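Long-range contacts in uncharacterized protein (Pyrococcus furiosus, PDB 3IDU), which is of unknown function but carries a CARDB domain, one part of a longer protein, that binds a pair of manganese ions: residues A94-E99 / N108-T113; P17-E22 / V102-E107; T52-Y57 / W66-G71. All coordinates share one frame; numbering follows the deposited sequence.

Interaction 1 (A94-E99 / N108-T113); sequences ATVDEE and NNNVAT. With MN (manganese (II) ion), chain C; MN (manganese (II) ion), chain D.
Strands 94-96 and 111-113 run antiparallel, their axes 172° apart, closed by main-chain bonds at one end and an asparagine amide at the other. The tight part begins at A94 and A112, a hydrogen-bonded pair. The bond from A112 N to A94 O measures 2.8 Å and lies in the carbonyl plane, whereas the return bond from A94 N to A112 O (3.1 Å) comes from above the carbonyl plane of A112. Both methyls lie on the buried face, CB to CB 4.0 Å, where V21 of strand 19-24 packs on A112. V96 N donates to N110 O at 3.1 Å, in plane. Beyond it N110 crosses V96 at about a right angle. With CG anti to its carbonyl carbon (chi1 -71°), the amide reaches back so that N110 ND2 gives a fairly straight bond to V96 O (3.0 Å, 161°). V96 O lies almost in the amide plane, although the donor stands above the carbonyl plane. This bond helps fix the amide rotation, with the metal and a probable second bond from N110 ND2 to E104 OE2, and presents N110 OD1 to the manganese of chain C at 2.2 Å. N109 OD1 binds the same ion. D97 OD2 binds the manganese of chain D, D97 O accepts a bond from the water on that ion, and the carboxylate also has T101 as polar partner.

The opposite face is looser. T95 and V111, a non-hydrogen-bonded pair, lie side by side; their closest side-chain approach is T95 CG2 to V111 CG2, 4.2 Å, with V111 exposed to solvent. T95 OG1 donates to E98 OE1. This is one end of a beta sandwich, where strand ends and the connecting loop carry a di-manganese site, here in a CARDB domain.

Interaction 2 (P17-E22 / V102-E107); sequences PDLTVE and VVELNE. With MN (manganese (II) ion), chain C; MN (manganese (II) ion), chain D.
In this CARDB domain the loop 102-107 folds over the start of strand 19-22 to build most of a two-manganese site, and the carboxylate of E104 bridges the metals. E104 leaves the main chain with CG anti to its carbonyl carbon and runs extended (chi2 156°), crossing L19 at about a right angle. Its oxygens are shared out: OE1 binds the manganese of chain C at 2.2 Å and OE2 that of chain D. L19 N also donates to E104 OE1 (2.9 Å), arriving from above the carboxylate plane, so OE1 is gripped by both metal and amide. Each of these contacts would probably favour the ionised carboxylate. L19 O turns to the chain C ion, while its CB and CD1 pack along the carboxylate.

D18 and N106 lie side by side, their planar groups 39° apart. With D18 CG anti to the backbone N, OD1 reaches the chain C ion, which N106 binds through its main-chain O; N109 and N110 complete that site. The chain D ion takes V102 O and E107 OE2, with D97, N100 and a water completing its shell.

Apolar packing flanks the metals: P17 crosses V102 obliquely, P17 CG to V102 CG1 3.8 Å, and L105 CD1 meets D18 CB. L105 N donates to P17 O, nearly along the C=O axis, at 3.1 Å.

Interaction 3 (T52-Y57 / W66-G71); sequences TKVRVY and WTVSLG
The beta hairpin of strands 49-58 and 61-70 supplies this contact, which joins an outermost strand of the five-stranded sheet to its neighbour. Four main-chain bonds tie two hydrogen-bonded pairs. At T52 and V68 both bonds run nearly along the C=O axis, that from V68 N to T52 O being 2.9 Å long. At V54 and W66 the geometry is less even: W66 N meets V54 O in the carbonyl plane, but V54 N approaches W66 O from 33° out of the carbonyl plane of W66 while keeping a nearly straight N-H...O angle of 173°. Between these pairs K53 and T67 form a non-hydrogen-bonded pair with their side chains on the other, solvent-facing side.

The four-residue face of T52, V54, W66 and V68 turns inward to the second sheet of the beta sandwich, where L78 and F80 of strand 75-82 pack on W66 and V39 packs on V54. W66 has CG anti to its carbonyl carbon (chi1 -65°), which lays the six-membered ring alongside strand 52-57 with its edge to that strand. V54 CG1 meets W66 CE3 at 4.0 Å, and V54 O also lies at this edge, in the ring plane. Further along, V56 CG2 presses close to W66 CZ3, 3.4 Å away. An alanine at W66 would keep the main-chain bonds possible but would probably lose the edge contacts to V54 and V56 and the packing of the ring on L78 and F80. From the other end, V68 CG2 touches V54 CG2 at 4.0 Å and T52 CG2 at 4.1 Å.

Overall arrangement
Interactions 1 and 3 lie in the same five-stranded sheet, on the neighbouring strands 88-96 and 49-58, whereas interaction 2 brings in strand 19-24 of the other sheet. Interaction 1 is the most buried; interactions 2 and 3 are partly open. Chemistry follows place: 52-57/66-71 relies on main-chain bonds and apolar packing, 17-22/102-107 chiefly on metal coordination, and 94-99/108-113 combines strand pairing with ligands. Interactions 1 and 2 share both manganese ions and one water, and N110 ND2 probably bonds E104 OE2. Interaction 3 binds no metal but meets interaction 1 through the R55-E99 salt bridge and a probable Y57-E98 hydrogen bond.

Interaction 1 (A94-E99 / N108-T113)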
ATOM      1  N   ALA A  94      -3.916  -0.835  -3.375  1.00 11.31           N
ATOM      2  CA  ALA A  94      -3.041   0.200  -2.861  1.00  7.72           C
ATOM      3  C   ALA A  94      -1.912   0.306  -3.873  1.00 11.67           C
ATOM      4  O   ALA A  94      -1.410  -0.708  -4.358  1.00 12.46           O
ATOM      5  CB  ALA A  94      -2.501  -0.187  -1.493  1.00 11.25           C
ATOM      6  N   THR A  95      -1.534   1.528  -4.219  1.00  7.58           N
ATOM      7  CA  THR A  95      -0.460   1.721  -5.182  1.00  6.14           C
ATOM      8  C   THR A  95       0.527   2.765  -4.698  1.00 10.51           C
ATOM      9  O   THR A  95       0.171   3.677  -3.950  1.00 10.80           O
ATOM     10  CB  THR A  95      -0.994   2.200  -6.549  1.00 10.43           C
ATOM     11  OG1 THR A  95      -1.458   3.553  -6.436  1.00 11.19           O
ATOM     12  CG2 THR A  95      -2.148   1.320  -7.013  1.00 10.70           C
ATOM     13  N   VAL A  96       1.774   2.628  -5.128  1.00  7.09           N
ATOM     14  CA  VAL A  96       2.795   3.599  -4.779  1.00  6.70           C
ATOM     15  C   VAL A  96       3.518   3.938  -6.083  1.00  8.75           C
ATOM     16  O   VAL A  96       3.804   3.062  -6.897  1.00  8.51           O
ATOM     17  CB  VAL A  96       3.754   3.061  -3.689  1.00  7.74           C
ATOM     18  CG1 VAL A  96       4.453   1.797  -4.164  1.00  9.65           C
ATOM     19  CG2 VAL A  96       4.768   4.135  -3.321  1.00  4.59           C
ATOM     20  N   ASP A  97       3.782   5.228  -6.275  1.00  7.95           N
ATOM     21  CA  ASP A  97       4.400   5.739  -7.492  1.00 10.63           C
ATOM     22  C   ASP A  97       3.677   5.211  -8.720  1.00 10.27           C
ATOM     23  O   ASP A  97       4.299   4.729  -9.666  1.00 10.33           O
ATOM     24  CB  ASP A  97       5.883   5.381  -7.601  1.00 17.01           C
ATOM     25  CG  ASP A  97       6.547   6.082  -8.775  1.00 13.48           C
ATOM     26  OD1 ASP A  97       6.117   7.212  -9.088  1.00 12.86           O
ATOM     27  OD2 ASP A  97       7.492   5.530  -9.377  1.00 11.66           O
ATOM     28  N   GLU A  98       2.356   5.309  -8.707  1.00  7.46           N
ATOM     29  CA  GLU A  98       1.564   4.831  -9.825  1.00 13.62           C
ATOM     30  C   GLU A  98       1.909   5.568 -11.115  1.00 14.72           C
ATOM     31  O   GLU A  98       1.804   4.999 -12.201  1.00 21.59           O
ATOM     32  CB  GLU A  98       0.078   4.991  -9.511  1.00 13.82           C
ATOM     33  CG  GLU A  98      -0.802   4.035 -10.276  1.00 16.81           C
ATOM     34  CD  GLU A  98      -2.267   4.230  -9.958  1.00 20.48           C
ATOM     35  OE1 GLU A  98      -2.599   4.400  -8.764  1.00 16.03           O
ATOM     36  OE2 GLU A  98      -3.083   4.203 -10.899  1.00 23.07           O
ATOM     37  N   GLU A  99       2.322   6.832 -10.998  1.00 12.93           N
ATOM     38  CA  GLU A  99       2.682   7.644 -12.169  1.00 20.92           C
ATOM     39  C   GLU A  99       4.102   7.332 -12.627  1.00 18.10           C
ATOM     40  O   GLU A  99       4.602   7.912 -13.591  1.00 16.19           O
ATOM     41  CB  GLU A  99       2.581   9.135 -11.841  1.00 23.57           C
ATOM     42  CG  GLU A  99       3.311   9.534 -10.571  1.00 34.31           C
ATOM     43  CD  GLU A  99       2.411   9.497  -9.348  1.00 40.31           C
ATOM     44  OE1 GLU A  99       1.519  10.370  -9.249  1.00 48.11           O
ATOM     45  OE2 GLU A  99       2.587   8.599  -8.494  1.00 29.60           O
ATOM     46  N   ASN A 108       7.090  -3.622 -10.669  1.00 15.35           N
ATOM     47  CA  ASN A 108       5.987  -4.567 -10.639  1.00 11.98           C
ATOM     48  C   ASN A 108       5.554  -5.033  -9.248  1.00 14.37           C
ATOM     49  O   ASN A 108       4.730  -5.937  -9.123  1.00 19.68           O
ATOM     50  CB  ASN A 108       6.323  -5.771 -11.531  1.00 13.81           C
ATOM     51  CG  ASN A 108       6.712  -5.357 -12.946  1.00 19.53           C
ATOM     52  OD1 ASN A 108       7.887  -5.420 -13.331  1.00 15.57           O
ATOM     53  ND2 ASN A 108       5.728  -4.905 -13.720  1.00 18.04           N
ATOM     54  N   ASN A 109       6.100  -4.413  -8.205  1.00 11.73           N
ATOM     55  CA  ASN A 109       5.727  -4.758  -6.835  1.00 13.10           C
ATOM     56  C   ASN A 109       5.181  -3.497  -6.167  1.00 11.39           C
ATOM     57  O   ASN A 109       5.222  -3.346  -4.942  1.00  9.44           O
ATOM     58  CB  ASN A 109       6.937  -5.298  -6.054  1.00 15.49           C
ATOM     59  CG  ASN A 109       8.082  -4.298  -5.964  1.00 13.92           C
ATOM     60  OD1 ASN A 109       8.062  -3.255  -6.612  1.00 10.80           O
ATOM     61  ND2 ASN A 109       9.096  -4.625  -5.164  1.00 10.20           N
ATOM     62  N   ASN A 110       4.652  -2.602  -6.994  1.00  9.13           N
ATOM     63  CA  ASN A 110       4.112  -1.330  -6.527  1.00  8.90           C
ATOM     64  C   ASN A 110       2.601  -1.349  -6.345  1.00  6.69           C
ATOM     65  O   ASN A 110       1.999  -0.308  -6.090  1.00 10.10           O
ATOM     66  CB  ASN A 110       4.490  -0.219  -7.509  1.00 10.02           C
ATOM     67  CG  ASN A 110       5.962   0.123  -7.462  1.00 10.86           C
ATOM     68  OD1 ASN A 110       6.817  -0.758  -7.493  1.00 11.91           O
ATOM     69  ND2 ASN A 110       6.265   1.411  -7.398  1.00  8.43           N
ATOM     70  N   VAL A 111       1.986  -2.520  -6.470  1.00 10.00           N
ATOM     71  CA  VAL A 111       0.537  -2.624  -6.320  1.00 10.99           C
ATOM     72  C   VAL A 111       0.133  -3.752  -5.376  1.00 11.72           C
ATOM     73  O   VAL A 111       0.636  -4.873  -5.485  1.00 12.56           O
ATOM     74  CB  VAL A 111      -0.140  -2.866  -7.686  1.00 15.15           C
ATOM     75  CG1 VAL A 111      -1.645  -2.987  -7.505  1.00 21.19           C
ATOM     76  CG2 VAL A 111       0.190  -1.729  -8.642  1.00 13.55           C
ATOM     77  N   ALA A 112      -0.776  -3.443  -4.456  1.00 11.81           N
ATOM     78  CA  ALA A 112      -1.284  -4.410  -3.494  1.00 12.35           C
ATOM     79  C   ALA A 112      -2.767  -4.658  -3.760  1.00 15.28           C
ATOM     80  O   ALA A 112      -3.493  -3.762  -4.206  1.00 14.62           O
ATOM     81  CB  ALA A 112      -1.091  -3.892  -2.070  1.00 14.29           C
ATOM     82  N   THR A 113      -3.208  -5.881  -3.493  1.00 14.44           N
ATOM     83  CA  THR A 113      -4.601  -6.255  -3.687  1.00 15.85           C
ATOM     84  C   THR A 113      -5.065  -6.941  -2.410  1.00 18.21           C
ATOM     85  O   THR A 113      -4.389  -7.831  -1.896  1.00 21.15           O
ATOM     86  CB  THR A 113      -4.756  -7.214  -4.886  1.00 15.15           C
ATOM     87  OG1 THR A 113      -4.168  -6.614  -6.048  1.00 23.19           O
ATOM     88  CG2 THR A 113      -6.228  -7.492  -5.164  1.00 26.45           C
TER
HETATM   89 MN    MN C 601       8.779  -1.192  -6.583  1.00  9.80          MN
HETATM   90 MN    MN D 602       8.549   3.637 -10.024  1.00 12.87          MN
HETATM   91  O   HOH W   1       6.301   3.087 -10.322  1.00 14.70           O

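Interaction 2 (P17-E22 / V102-E107)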
ATOM      1  N   PRO A  17      16.188   2.908  -5.464  1.00  7.86           N
ATOM      2  CA  PRO A  17      15.210   2.702  -4.402  1.00  8.34           C
ATOM      3  C   PRO A  17      14.291   1.599  -4.933  1.00 13.49           C
ATOM      4  O   PRO A  17      14.437   1.172  -6.078  1.00  9.35           O
ATOM      5  CB  PRO A  17      14.497   4.059  -4.318  1.00 14.54           C
ATOM      6  CG  PRO A  17      14.536   4.551  -5.735  1.00 15.01           C
ATOM      7  CD  PRO A  17      15.937   4.160  -6.201  1.00  8.68           C
ATOM      8  N   ASP A  18      13.391   1.097  -4.098  1.00  7.80           N
ATOM      9  CA  ASP A  18      12.411   0.117  -4.554  1.00  6.77           C
ATOM     10  C   ASP A  18      11.213   0.213  -3.644  1.00  6.79           C
ATOM     11  O   ASP A  18      11.217  -0.277  -2.516  1.00  7.11           O
ATOM     12  CB  ASP A  18      12.917  -1.331  -4.562  1.00  9.59           C
ATOM     13  CG  ASP A  18      11.889  -2.281  -5.179  1.00 11.69           C
ATOM     14  OD1 ASP A  18      10.862  -1.774  -5.677  1.00 12.49           O
ATOM     15  OD2 ASP A  18      12.087  -3.516  -5.178  1.00 17.38           O
ATOM     16  N   LEU A  19      10.188   0.866  -4.156  1.00  7.57           N
ATOM     17  CA  LEU A  19       8.963   1.070  -3.422  1.00  7.40           C
ATOM     18  C   LEU A  19       8.048  -0.134  -3.512  1.00 12.04           C
ATOM     19  O   LEU A  19       7.912  -0.744  -4.566  1.00  8.33           O
ATOM     20  CB  LEU A  19       8.254   2.294  -3.988  1.00  7.75           C
ATOM     21  CG  LEU A  19       9.072   3.577  -3.888  1.00  6.62           C
ATOM     22  CD1 LEU A  19       8.496   4.644  -4.808  1.00  6.32           C
ATOM     23  CD2 LEU A  19       9.070   4.054  -2.442  1.00  9.48           C
ATOM     24  N   THR A  20       7.413  -0.470  -2.397  1.00  8.41           N
ATOM     25  CA  THR A  20       6.487  -1.588  -2.367  1.00  9.00           C
ATOM     26  C   THR A  20       5.344  -1.238  -1.421  1.00  9.40           C
ATOM     27  O   THR A  20       5.490  -0.373  -0.558  1.00  9.46           O
ATOM     28  CB  THR A  20       7.171  -2.881  -1.880  1.00 13.71           C
ATOM     29  OG1 THR A  20       6.352  -4.007  -2.222  1.00 24.73           O
ATOM     30  CG2 THR A  20       7.355  -2.845  -0.375  1.00  5.22           C
ATOM     31  N   VAL A  21       4.211  -1.908  -1.584  1.00 10.38           N
ATOM     32  CA  VAL A  21       3.054  -1.660  -0.732  1.00 10.26           C
ATOM     33  C   VAL A  21       2.345  -2.954  -0.355  1.00 11.53           C
ATOM     34  O   VAL A  21       2.344  -3.925  -1.114  1.00 11.20           O
ATOM     35  CB  VAL A  21       2.019  -0.741  -1.419  1.00 12.07           C
ATOM     36  CG1 VAL A  21       2.569   0.661  -1.556  1.00 22.00           C
ATOM     37  CG2 VAL A  21       1.645  -1.309  -2.780  1.00 11.81           C
ATOM     38  N   GLU A  22       1.737  -2.949   0.827  1.00 11.58           N
ATOM     39  CA  GLU A  22       1.000  -4.099   1.330  1.00 11.72           C
ATOM     40  C   GLU A  22      -0.141  -3.560   2.185  1.00 13.68           C
ATOM     41  O   GLU A  22       0.026  -2.571   2.899  1.00 12.68           O
ATOM     42  CB  GLU A  22       1.901  -4.986   2.191  1.00 14.30           C
ATOM     43  CG  GLU A  22       1.487  -6.449   2.208  1.00 25.54           C
ATOM     44  CD  GLU A  22       2.068  -7.214   3.386  1.00 25.38           C
ATOM     45  OE1 GLU A  22       3.222  -6.937   3.767  1.00 25.10           O
ATOM     46  OE2 GLU A  22       1.371  -8.097   3.922  1.00 32.68           O
ATOM     47  N   VAL A 102       9.552   7.508 -10.280  1.00 13.06           N
ATOM     48  CA  VAL A 102      10.725   7.058  -9.535  1.00 10.80           C
ATOM     49  C   VAL A 102      11.288   5.778 -10.150  1.00  8.04           C
ATOM     50  O   VAL A 102      10.590   4.774 -10.221  1.00 10.93           O
ATOM     51  CB  VAL A 102      10.376   6.763  -8.054  1.00 11.60           C
ATOM     52  CG1 VAL A 102      11.629   6.360  -7.294  1.00 13.50           C
ATOM     53  CG2 VAL A 102       9.731   7.984  -7.413  1.00 15.10           C
ATOM     54  N   VAL A 103      12.538   5.822 -10.610  1.00 10.68           N
ATOM     55  CA  VAL A 103      13.170   4.634 -11.192  1.00 12.10           C
ATOM     56  C   VAL A 103      13.550   3.714 -10.046  1.00  8.66           C
ATOM     57  O   VAL A 103      14.314   4.102  -9.171  1.00  9.57           O
ATOM     58  CB  VAL A 103      14.432   5.004 -12.002  1.00 16.35           C
ATOM     59  CG1 VAL A 103      15.154   3.732 -12.469  1.00 10.53           C
ATOM     60  CG2 VAL A 103      14.028   5.838 -13.214  1.00 21.40           C
ATOM     61  N   GLU A 104      13.014   2.495 -10.052  1.00 11.00           N
ATOM     62  CA  GLU A 104      13.280   1.536  -8.985  1.00  9.47           C
ATOM     63  C   GLU A 104      13.834   0.219  -9.494  1.00  9.44           C
ATOM     64  O   GLU A 104      13.885  -0.040 -10.699  1.00  9.67           O
ATOM     65  CB  GLU A 104      11.996   1.197  -8.228  1.00  9.83           C
ATOM     66  CG  GLU A 104      11.150   2.367  -7.771  1.00 12.79           C
ATOM     67  CD  GLU A 104       9.700   1.955  -7.574  1.00  9.44           C
ATOM     68  OE1 GLU A 104       9.457   0.928  -6.912  1.00 10.98           O
ATOM     69  OE2 GLU A 104       8.803   2.650  -8.084  1.00  9.90           O
ATOM     70  N   LEU A 105      14.208  -0.624  -8.542  1.00  9.15           N
ATOM     71  CA  LEU A 105      14.724  -1.951  -8.841  1.00 10.75           C
ATOM     72  C   LEU A 105      13.596  -2.812  -9.408  1.00  9.15           C
ATOM     73  O   LEU A 105      13.842  -3.766 -10.143  1.00 11.05           O
ATOM     74  CB  LEU A 105      15.246  -2.610  -7.564  1.00 13.15           C
ATOM     75  CG  LEU A 105      16.341  -1.880  -6.790  1.00 16.11           C
ATOM     76  CD1 LEU A 105      16.525  -2.546  -5.435  1.00 23.14           C
ATOM     77  CD2 LEU A 105      17.639  -1.901  -7.586  1.00 21.69           C
ATOM     78  N   ASN A 106      12.358  -2.469  -9.067  1.00  8.25           N
ATOM     79  CA  ASN A 106      11.203  -3.230  -9.527  1.00  7.19           C
ATOM     80  C   ASN A 106       9.982  -2.312  -9.572  1.00 10.64           C
ATOM     81  O   ASN A 106       9.671  -1.633  -8.595  1.00  9.45           O
ATOM     82  CB  ASN A 106      10.961  -4.402  -8.567  1.00 10.26           C
ATOM     83  CG  ASN A 106       9.875  -5.350  -9.047  1.00 14.03           C
ATOM     84  OD1 ASN A 106       9.202  -5.101 -10.051  1.00 15.13           O
ATOM     85  ND2 ASN A 106       9.694  -6.447  -8.318  1.00 11.22           N
ATOM     86  N   GLU A 107       9.309  -2.271 -10.718  1.00 10.59           N
ATOM     87  CA  GLU A 107       8.119  -1.432 -10.865  1.00 13.96           C
ATOM     88  C   GLU A 107       6.875  -2.318 -10.806  1.00 16.73           C
ATOM     89  O   GLU A 107       5.743  -1.830 -10.865  1.00 17.06           O
ATOM     90  CB  GLU A 107       8.141  -0.681 -12.209  1.00 10.99           C
ATOM     91  CG  GLU A 107       9.480  -0.047 -12.597  1.00 15.96           C
ATOM     92  CD  GLU A 107       9.903   1.110 -11.703  1.00 24.47           C
ATOM     93  OE1 GLU A 107      11.053   1.592 -11.860  1.00 22.86           O
ATOM     94  OE2 GLU A 107       9.092   1.545 -10.855  1.00 18.55           O
TER
HETATM   95 MN    MN C 601       8.779  -1.192  -6.583  1.00  9.80          MN
HETATM   96 MN    MN D 602       8.549   3.637 -10.024  1.00 12.87          MN
HETATM   97  O   HOH W   1       6.301   3.087 -10.322  1.00 14.70           O

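Interaction 3 (T52-Y57 / W66-G71)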
ATOM      1  N   THR A  52       6.771  10.623  -2.988  1.00 11.56           N
ATOM      2  CA  THR A  52       6.044   9.742  -3.887  1.00  7.62           C
ATOM      3  C   THR A  52       4.613   9.649  -3.392  1.00 11.80           C
ATOM      4  O   THR A  52       4.326   9.886  -2.215  1.00 12.21           O
ATOM      5  CB  THR A  52       6.651   8.325  -3.972  1.00 11.83           C
ATOM      6  OG1 THR A  52       6.022   7.608  -5.047  1.00 11.38           O
ATOM      7  CG2 THR A  52       6.431   7.561  -2.680  1.00 14.36           C
ATOM      8  N   LYS A  53       3.707   9.317  -4.301  1.00 10.16           N
ATOM      9  CA  LYS A  53       2.303   9.228  -3.949  1.00  9.45           C
ATOM     10  C   LYS A  53       1.825   7.807  -3.684  1.00 11.87           C
ATOM     11  O   LYS A  53       2.203   6.863  -4.378  1.00 12.32           O
ATOM     12  CB  LYS A  53       1.456   9.861  -5.059  1.00 11.27           C
ATOM     13  CG  LYS A  53       1.765  11.338  -5.310  1.00 16.57           C
ATOM     14  CD  LYS A  53       0.865  11.926  -6.389  1.00 26.28           C
ATOM     15  CE  LYS A  53       1.141  13.409  -6.611  1.00 37.73           C
ATOM     16  NZ  LYS A  53       0.271  14.000  -7.672  1.00 44.02           N
ATOM     17  N   VAL A  54       0.995   7.672  -2.659  1.00  9.05           N
ATOM     18  CA  VAL A  54       0.411   6.392  -2.302  1.00  7.19           C
ATOM     19  C   VAL A  54      -1.096   6.610  -2.437  1.00 10.72           C
ATOM     20  O   VAL A  54      -1.623   7.652  -2.030  1.00  8.60           O
ATOM     21  CB  VAL A  54       0.757   5.988  -0.846  1.00 11.70           C
ATOM     22  CG1 VAL A  54       0.066   4.675  -0.484  1.00 13.64           C
ATOM     23  CG2 VAL A  54       2.267   5.841  -0.700  1.00  8.61           C
ATOM     24  N   ARG A  55      -1.780   5.635  -3.023  1.00  9.01           N
ATOM     25  CA  ARG A  55      -3.211   5.733  -3.228  1.00  8.79           C
ATOM     26  C   ARG A  55      -3.906   4.436  -2.851  1.00  8.15           C
ATOM     27  O   ARG A  55      -3.364   3.342  -3.041  1.00 13.45           O
ATOM     28  CB  ARG A  55      -3.516   6.060  -4.701  1.00  7.05           C
ATOM     29  CG  ARG A  55      -2.870   7.346  -5.235  1.00 10.82           C
ATOM     30  CD  ARG A  55      -3.236   7.575  -6.704  1.00 18.47           C
ATOM     31  NE  ARG A  55      -2.689   8.810  -7.278  1.00 20.64           N
ATOM     32  CZ  ARG A  55      -1.431   8.970  -7.687  1.00 26.08           C
ATOM     33  NH1 ARG A  55      -0.561   7.976  -7.588  1.00 17.66           N
ATOM     34  NH2 ARG A  55      -1.047  10.123  -8.220  1.00 27.04           N
ATOM     35  N   VAL A  56      -5.103   4.570  -2.291  1.00  7.55           N
ATOM     36  CA  VAL A  56      -5.913   3.418  -1.922  1.00  7.23           C
ATOM     37  C   VAL A  56      -7.213   3.525  -2.710  1.00  8.32           C
ATOM     38  O   VAL A  56      -7.829   4.588  -2.781  1.00 10.24           O
ATOM     39  CB  VAL A  56      -6.214   3.376  -0.398  1.00 10.49           C
ATOM     40  CG1 VAL A  56      -7.385   2.434  -0.120  1.00 11.79           C
ATOM     41  CG2 VAL A  56      -4.988   2.883   0.351  1.00 11.63           C
ATOM     42  N   TYR A  57      -7.599   2.408  -3.316  1.00 12.83           N
ATOM     43  CA  TYR A  57      -8.804   2.304  -4.124  1.00 15.13           C
ATOM     44  C   TYR A  57      -9.693   1.221  -3.542  1.00 14.34           C
ATOM     45  O   TYR A  57      -9.204   0.231  -3.001  1.00 15.33           O
ATOM     46  CB  TYR A  57      -8.461   1.879  -5.554  1.00 11.00           C
ATOM     47  CG  TYR A  57      -7.570   2.818  -6.327  1.00 10.65           C
ATOM     48  CD1 TYR A  57      -8.113   3.823  -7.123  1.00  7.55           C
ATOM     49  CD2 TYR A  57      -6.182   2.685  -6.287  1.00  9.56           C
ATOM     50  CE1 TYR A  57      -7.303   4.668  -7.864  1.00 12.17           C
ATOM     51  CE2 TYR A  57      -5.364   3.530  -7.026  1.00 13.44           C
ATOM     52  CZ  TYR A  57      -5.929   4.519  -7.813  1.00 11.53           C
ATOM     53  OH  TYR A  57      -5.115   5.353  -8.541  1.00 13.92           O
ATOM     54  N   TRP A  66      -2.035   9.792  -0.189  1.00  9.22           N
ATOM     55  CA  TRP A  66      -0.962  10.245   0.687  1.00 11.84           C
ATOM     56  C   TRP A  66       0.237  10.624  -0.163  1.00 14.00           C
ATOM     57  O   TRP A  66       0.414  10.128  -1.274  1.00 12.19           O
ATOM     58  CB  TRP A  66      -0.487   9.118   1.601  1.00 10.72           C
ATOM     59  CG  TRP A  66      -1.454   8.595   2.598  1.00 13.57           C
ATOM     60  CD1 TRP A  66      -1.540   8.949   3.913  1.00 13.79           C
ATOM     61  CD2 TRP A  66      -2.394   7.538   2.404  1.00 10.81           C
ATOM     62  NE1 TRP A  66      -2.468   8.167   4.554  1.00 17.02           N
ATOM     63  CE2 TRP A  66      -3.011   7.293   3.649  1.00  9.71           C
ATOM     64  CE3 TRP A  66      -2.777   6.769   1.295  1.00 11.58           C
ATOM     65  CZ2 TRP A  66      -3.987   6.308   3.823  1.00 14.18           C
ATOM     66  CZ3 TRP A  66      -3.744   5.792   1.465  1.00 15.77           C
ATOM     67  CH2 TRP A  66      -4.340   5.570   2.722  1.00 13.46           C
ATOM     68  N   THR A  67       1.071  11.491   0.390  1.00  9.41           N
ATOM     69  CA  THR A  67       2.309  11.905  -0.253  1.00 13.21           C
ATOM     70  C   THR A  67       3.330  11.585   0.830  1.00 15.87           C
ATOM     71  O   THR A  67       3.314  12.207   1.893  1.00 16.47           O
ATOM     72  CB  THR A  67       2.314  13.420  -0.546  1.00 15.16           C
ATOM     73  OG1 THR A  67       1.431  13.701  -1.638  1.00 19.37           O
ATOM     74  CG2 THR A  67       3.715  13.901  -0.891  1.00 23.18           C
ATOM     75  N   VAL A  68       4.204  10.611   0.587  1.00  8.65           N
ATOM     76  CA  VAL A  68       5.176  10.247   1.610  1.00 12.44           C
ATOM     77  C   VAL A  68       6.615  10.236   1.135  1.00 14.56           C
ATOM     78  O   VAL A  68       6.894  10.265  -0.062  1.00  9.01           O
ATOM     79  CB  VAL A  68       4.878   8.852   2.210  1.00 17.45           C
ATOM     80  CG1 VAL A  68       3.438   8.783   2.680  1.00 23.60           C
ATOM     81  CG2 VAL A  68       5.173   7.771   1.193  1.00 18.55           C
ATOM     82  N   SER A  69       7.524  10.218   2.105  1.00  8.66           N
ATOM     83  CA  SER A  69       8.944  10.161   1.826  1.00  6.58           C
ATOM     84  C   SER A  69       9.435   8.898   2.507  1.00  9.49           C
ATOM     85  O   SER A  69       8.883   8.484   3.527  1.00  9.34           O
ATOM     86  CB  SER A  69       9.670  11.377   2.405  1.00 10.93           C
ATOM     87  OG  SER A  69       9.539  11.413   3.815  1.00 14.51           O
ATOM     88  N   LEU A  70      10.453   8.263   1.934  1.00 10.01           N
ATOM     89  CA  LEU A  70      11.002   7.046   2.518  1.00  9.36           C
ATOM     90  C   LEU A  70      12.489   6.961   2.283  1.00 14.72           C
ATOM     91  O   LEU A  70      12.949   6.933   1.140  1.00 14.32           O
ATOM     92  CB  LEU A  70      10.337   5.805   1.922  1.00  7.55           C
ATOM     93  CG  LEU A  70       8.878   5.548   2.293  1.00 13.29           C
ATOM     94  CD1 LEU A  70       8.322   4.473   1.364  1.00 14.30           C
ATOM     95  CD2 LEU A  70       8.763   5.125   3.747  1.00 11.80           C
ATOM     96  N   GLY A  71      13.241   6.928   3.374  1.00  9.08           N
ATOM     97  CA  GLY A  71      14.679   6.819   3.257  1.00 11.05           C
ATOM     98  C   GLY A  71      15.025   5.393   2.880  1.00 10.33           C
ATOM     99  O   GLY A  71      14.141   4.537   2.788  1.00  8.78           O
TER